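Long-range contacts in dehalogenase (Rhodospirillaceae, PDB 6A41), which probably removes halide from organic substrates, using the Rossmann-like fold of the short-chain dehydrogenase/reductase family: residues A[11-16]-A[32-37]; A[88-93]-A[144-149]. All coordinates share one frame; numbering follows the deposited sequence.

Contact 1. Residues A[11-16]-A[32-37]; sequences TNVEKF and VLAHDP
His-35 takes the backbone amide of Asn-12 on its ring nitrogen: N to ND1 is 3.1 Å and the bond is almost straight (172°), the donor slightly tilted from the ring plane. The Asn-12 side chain runs beside the imidazole, pointing the same way with its amide turned nearly perpendicular to the ring, and brings OD1 to 3.2 Å from His-35 CE1. The next amide, Val-13 N, bonds to His-35 O at 2.9 Å. A third, Glu-14 N, reaches Asp-36 OD1 at 3.0 Å, coming from above the carboxylate plane (51° out of it). Next to these bonds Val-13 CG1 packs on Ala-34 CB at 3.9 Å. With CG anti to the backbone N (chi1 -169°), the Asp-36 carboxylate lies against Glu-14 CB and CG, while its OD2 is held by Ser-38 OG. A type I turn from Asn-12 to Lys-15 presents the amides, and Asn-83 anchors the Thr-11 hydroxyl and the Asn-12 carboxamide. An alanine in place of Asp-36 would probably leave the Glu-14 amide and the Ser-38 hydroxyl without this partner. Because ND1 accepts, the His-35 proton probably sits on NE2, which makes a weak bond to Val-61 O.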
loop_
_atom_site.group_PDB
_atom_site.type_symbol
_atom_site.label_atom_id
_atom_site.label_comp_id
_atom_site.label_asym_id
_atom_site.label_seq_id
_atom_site.Cartn_x
_atom_site.Cartn_y
_atom_site.Cartn_z
ATOM N N THR A 11 25.401 -7.746 -9.114
ATOM C CA THR A 11 25.258 -8.119 -10.492
ATOM C C THR A 11 25.174 -6.908 -11.420
ATOM O O THR A 11 24.897 -5.785 -11.036
ATOM C CB THR A 11 24.013 -8.991 -10.736
ATOM O OG1 THR A 11 22.816 -8.259 -10.407
ATOM C CG2 THR A 11 24.071 -10.201 -9.846
ATOM N N ASN A 12 25.403 -7.172 -12.694
ATOM C CA ASN A 12 25.313 -6.170 -13.766
ATOM C C ASN A 12 25.879 -4.840 -13.343
ATOM O O ASN A 12 25.257 -3.752 -13.525
ATOM C CB ASN A 12 23.872 -6.113 -14.227
ATOM C CG ASN A 12 23.295 -7.453 -14.633
ATOM O OD1 ASN A 12 23.778 -8.092 -15.587
ATOM N ND2 ASN A 12 22.344 -7.938 -13.890
ATOM N N VAL A 13 27.094 -4.872 -12.803
ATOM C CA VAL A 13 27.603 -3.726 -12.080
ATOM C C VAL A 13 27.830 -2.465 -12.910
ATOM O O VAL A 13 27.882 -1.333 -12.348
ATOM C CB VAL A 13 28.906 -4.065 -11.328
ATOM C CG1 VAL A 13 30.127 -4.037 -12.214
ATOM C CG2 VAL A 13 29.113 -3.203 -10.116
ATOM N N GLU A 14 27.941 -2.631 -14.215
ATOM C CA GLU A 14 28.011 -1.516 -15.099
ATOM C C GLU A 14 26.709 -0.856 -15.354
ATOM O O GLU A 14 26.726 0.196 -15.929
ATOM C CB GLU A 14 28.728 -1.869 -16.474
ATOM C CG GLU A 14 30.156 -2.249 -16.295
ATOM C CD GLU A 14 30.956 -1.122 -15.687
ATOM O OE1 GLU A 14 30.986 0.009 -16.246
ATOM O OE2 GLU A 14 31.600 -1.332 -14.636
ATOM N N LYS A 15 25.593 -1.384 -14.900
ATOM C CA LYS A 15 24.290 -0.744 -15.081
ATOM C C LYS A 15 23.799 -0.189 -13.769
ATOM O O LYS A 15 24.243 -0.600 -12.690
ATOM C CB LYS A 15 23.259 -1.791 -15.487
ATOM C CG LYS A 15 23.481 -2.238 -16.923
ATOM C CD LYS A 15 22.605 -3.411 -17.228
ATOM C CE LYS A 15 21.363 -3.065 -17.978
ATOM N NZ LYS A 15 21.541 -2.389 -19.281
ATOM N N PHE A 16 22.827 0.677 -13.911
ATOM C CA PHE A 16 21.875 1.081 -12.832
ATOM C C PHE A 16 22.613 1.411 -11.513
ATOM O O PHE A 16 23.377 2.372 -11.497
ATOM C CB PHE A 16 20.853 -0.102 -12.663
ATOM C CG PHE A 16 19.538 0.251 -11.952
ATOM C CD1 PHE A 16 19.122 1.591 -11.733
ATOM C CD2 PHE A 16 18.701 -0.755 -11.587
ATOM C CE1 PHE A 16 17.946 1.876 -11.092
ATOM C CE2 PHE A 16 17.486 -0.487 -11.015
ATOM C CZ PHE A 16 17.092 0.799 -10.782
ATOM N N VAL A 32 33.708 -6.596 -2.048
ATOM C CA VAL A 32 32.796 -6.544 -3.127
ATOM C C VAL A 32 33.289 -7.460 -4.252
ATOM O O VAL A 32 34.434 -7.361 -4.706
ATOM C CB VAL A 32 32.652 -5.094 -3.637
ATOM C CG1 VAL A 32 31.798 -5.064 -4.882
ATOM C CG2 VAL A 32 32.085 -4.202 -2.515
ATOM N N LEU A 33 32.393 -8.319 -4.702
ATOM C CA LEU A 33 32.498 -9.142 -5.861
ATOM C C LEU A 33 31.485 -8.664 -6.898
ATOM O O LEU A 33 30.314 -8.424 -6.557
ATOM C CB LEU A 33 32.116 -10.561 -5.515
ATOM C CG LEU A 33 32.854 -11.205 -4.368
ATOM C CD1 LEU A 33 32.424 -12.619 -4.202
ATOM C CD2 LEU A 33 34.384 -10.995 -4.484
ATOM N N ALA A 34 31.905 -8.504 -8.118
ATOM C CA ALA A 34 31.052 -7.886 -9.123
ATOM C C ALA A 34 30.981 -8.772 -10.332
ATOM O O ALA A 34 32.030 -9.169 -10.859
ATOM C CB ALA A 34 31.579 -6.505 -9.527
ATOM N N HIS A 35 29.773 -8.964 -10.806
ATOM C CA HIS A 35 29.452 -9.563 -12.110
ATOM C C HIS A 35 29.097 -8.468 -13.133
ATOM O O HIS A 35 28.527 -7.434 -12.783
ATOM C CB HIS A 35 28.282 -10.527 -11.969
ATOM C CG HIS A 35 27.519 -10.737 -13.241
ATOM N ND1 HIS A 35 26.436 -9.958 -13.557
ATOM C CD2 HIS A 35 27.688 -11.609 -14.281
ATOM C CE1 HIS A 35 25.996 -10.302 -14.767
ATOM N NE2 HIS A 35 26.730 -11.299 -15.232
ATOM N N ASP A 36 29.459 -8.701 -14.383
ATOM C CA ASP A 36 28.932 -7.922 -15.470
ATOM C C ASP A 36 29.087 -8.755 -16.764
ATOM O O ASP A 36 30.107 -9.394 -16.949
ATOM C CB ASP A 36 29.611 -6.524 -15.584
ATOM C CG ASP A 36 28.874 -5.582 -16.552
ATOM O OD1 ASP A 36 27.846 -4.955 -16.083
ATOM O OD2 ASP A 36 29.304 -5.512 -17.793
ATOM N N PRO A 37 28.138 -8.626 -17.710
ATOM C CA PRO A 37 28.369 -9.280 -18.994
ATOM C C PRO A 37 29.619 -8.875 -19.688
ATOM O O PRO A 37 30.091 -9.607 -20.516
ATOM C CB PRO A 37 27.206 -8.796 -19.876
ATOM C CG PRO A 37 26.192 -8.484 -18.896
ATOM C CD PRO A 37 26.851 -7.928 -17.692
#

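Contact 2. Residues A[88-93]-A[144-149]; sequences ALKAPL and ANYAPY
Ala-88 CB sits over one face of the Tyr-149 ring, a CH-pi contact 3.8 Å from its centroid and 14° off the normal, displaced toward the CG and CD1 side. A second CH-pi contact puts Lys-90 CA over a face of the Tyr-146 ring, 4.0 Å from the centroid; the start of its side chain, CB to CD, continues past the phenol OH, while Ala-88 O meets this ring at its edge. CG of Tyr-149, anti to the backbone N (chi1 175°), is brought to Ala-88 CB. Ala-91 CB also touches Pro-148 CD. Pro-92 CB lies 3.5 Å from the carboxamide oxygen OD1 of Asn-145. One direct hydrogen bond joins the backbones: Ala-91 N gives to Asn-145 O at 2.7 Å. Two waters add bridges, one giving to Leu-89 O (2.6 Å) and accepting from Tyr-149 N, the other giving to Ala-91 O (2.7 Å) and accepting from Ala-147 N. They occupy amides of the first turn of helix 147-158, for which Tyr-146 is the N-cap residue. Tyr-149 OH bonds Arg-153 one turn on, a spacing consistent with that of the tyrosine and arginine of halohydrin dehalogenases. The loop after strand 79-83 is thereby laid on the start of helix 147-158; Pro-148 and Tyr-149 also pack on Phe-101 and Met-108 of helix 98-126, with Gln-117 and Glu-166 of the second subunit hydrogen-bonded to the backbone O and N of Leu-93.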
loop_
_atom_site.group_PDB
_atom_site.type_symbol
_atom_site.label_atom_id
_atom_site.label_comp_id
_atom_site.label_asym_id
_atom_site.label_seq_id
_atom_site.Cartn_x
_atom_site.Cartn_y
_atom_site.Cartn_z
ATOM N N ALA A 88 13.271 1.264 -20.279
ATOM C CA ALA A 88 11.906 1.599 -20.165
ATOM C C ALA A 88 11.519 2.100 -21.573
ATOM O O ALA A 88 11.785 3.262 -21.908
ATOM C CB ALA A 88 11.740 2.671 -19.137
ATOM N N LEU A 89 10.945 1.224 -22.398
ATOM C CA LEU A 89 10.517 1.630 -23.741
ATOM C C LEU A 89 9.182 2.290 -23.750
ATOM O O LEU A 89 8.191 1.805 -23.129
ATOM C CB LEU A 89 10.425 0.415 -24.658
ATOM C CG LEU A 89 11.662 -0.468 -24.663
ATOM C CD1 LEU A 89 11.451 -1.845 -25.392
ATOM C CD2 LEU A 89 12.794 0.302 -25.325
ATOM N N LYS A 90 9.099 3.419 -24.460
ATOM C CA LYS A 90 7.795 4.102 -24.632
ATOM C C LYS A 90 7.024 3.134 -25.453
ATOM O O LYS A 90 7.433 2.763 -26.551
ATOM C CB LYS A 90 7.897 5.474 -25.330
ATOM C CG LYS A 90 6.586 6.285 -25.291
ATOM C CD LYS A 90 6.707 7.777 -25.708
ATOM C CE LYS A 90 5.361 8.478 -25.425
ATOM N NZ LYS A 90 4.363 8.077 -26.475
ATOM N N ALA A 91 5.891 2.686 -24.939
ATOM C CA ALA A 91 5.126 1.606 -25.531
ATOM C C ALA A 91 3.634 1.766 -25.280
ATOM O O ALA A 91 3.072 0.979 -24.455
ATOM C CB ALA A 91 5.597 0.263 -24.980
ATOM N N PRO A 92 3.020 2.819 -25.870
ATOM C CA PRO A 92 1.505 2.840 -25.817
ATOM C C PRO A 92 0.900 1.533 -26.298
ATOM O O PRO A 92 1.523 0.844 -27.134
ATOM C CB PRO A 92 1.130 4.066 -26.682
ATOM C CG PRO A 92 2.380 4.410 -27.434
ATOM C CD PRO A 92 3.571 3.766 -26.856
ATOM N N LEU A 93 -0.288 1.154 -25.773
ATOM C CA LEU A 93 -1.003 -0.048 -26.222
ATOM C C LEU A 93 -0.886 -0.344 -27.685
ATOM O O LEU A 93 -0.574 -1.480 -28.042
ATOM C CB LEU A 93 -2.493 0.083 -25.945
ATOM C CG LEU A 93 -2.791 -0.367 -24.537
ATOM C CD1 LEU A 93 -4.229 -0.019 -24.276
ATOM C CD2 LEU A 93 -2.565 -1.833 -24.180
ATOM N N ALA A 144 1.775 6.244 -17.607
ATOM C CA ALA A 144 1.100 6.097 -18.914
ATOM C C ALA A 144 2.161 5.842 -19.994
ATOM O O ALA A 144 3.252 6.436 -19.953
ATOM C CB ALA A 144 0.267 7.287 -19.263
ATOM N N ASN A 145 1.823 4.945 -20.921
ATOM C CA ASN A 145 2.700 4.622 -22.059
ATOM C C ASN A 145 3.958 3.811 -21.732
ATOM O O ASN A 145 4.757 3.527 -22.649
ATOM C CB ASN A 145 3.004 5.862 -22.959
ATOM C CG ASN A 145 1.754 6.614 -23.291
ATOM O OD1 ASN A 145 0.845 6.019 -23.772
ATOM N ND2 ASN A 145 1.712 7.964 -23.056
ATOM N N TYR A 146 4.093 3.319 -20.488
ATOM C CA TYR A 146 5.199 2.500 -20.175
ATOM C C TYR A 146 4.747 1.245 -19.444
ATOM O O TYR A 146 5.462 0.748 -18.618
ATOM C CB TYR A 146 6.225 3.217 -19.317
ATOM C CG TYR A 146 6.913 4.309 -20.109
ATOM C CD1 TYR A 146 6.270 5.522 -20.340
ATOM C CD2 TYR A 146 8.119 4.102 -20.652
ATOM C CE1 TYR A 146 6.856 6.570 -21.064
ATOM C CE2 TYR A 146 8.746 5.101 -21.358
ATOM C CZ TYR A 146 8.098 6.341 -21.538
ATOM O OH TYR A 146 8.695 7.291 -22.340
ATOM N N ALA A 147 3.510 0.816 -19.680
ATOM C CA ALA A 147 2.986 -0.203 -18.842
ATOM C C ALA A 147 3.755 -1.511 -18.871
ATOM O O ALA A 147 3.848 -2.202 -17.871
ATOM C CB ALA A 147 1.542 -0.445 -19.228
ATOM N N PRO A 148 4.261 -1.914 -20.049
ATOM C CA PRO A 148 5.138 -3.146 -20.018
ATOM C C PRO A 148 6.349 -3.054 -19.074
ATOM O O PRO A 148 6.566 -4.015 -18.290
ATOM C CB PRO A 148 5.536 -3.343 -21.470
ATOM C CG PRO A 148 4.355 -2.719 -22.211
ATOM C CD PRO A 148 4.225 -1.396 -21.421
ATOM N N TYR A 149 7.037 -1.938 -19.122
ATOM C CA TYR A 149 8.132 -1.700 -18.215
ATOM C C TYR A 149 7.650 -1.764 -16.732
ATOM O O TYR A 149 8.275 -2.411 -15.864
ATOM C CB TYR A 149 8.756 -0.343 -18.480
ATOM C CG TYR A 149 9.831 -0.041 -17.460
ATOM C CD1 TYR A 149 11.091 -0.621 -17.515
ATOM C CD2 TYR A 149 9.576 0.765 -16.365
ATOM C CE1 TYR A 149 12.052 -0.339 -16.525
ATOM C CE2 TYR A 149 10.558 0.979 -15.408
ATOM C CZ TYR A 149 11.778 0.443 -15.532
ATOM O OH TYR A 149 12.717 0.680 -14.527
HETATM O O HOH W 1 7.610 -0.511 -21.981
HETATM O O HOH W 2 1.839 1.253 -22.046
#

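In the fold
The centre of contact 1 is about 9 Å from the centre of the chain and that of contact 2 about 21 Å; both are partly buried, but contact 1 has more buried residues and contact 2 lies nearer the surface. Their centres are about 26 Å apart, and they share no strand or helix. Contact 1 joins the loop following strand 7-10 to its sheet neighbour 31-34 and what follows, where dehydrogenases of this fold bind their nucleotide; contact 2 lays a loop on a helix start. Direct amide bonds to side-chain and backbone acceptors dominate the first, whereas aromatic faces and bridging waters mark the second. Neighbouring chains leave contact 1 untouched; the second subunit borders contact 2.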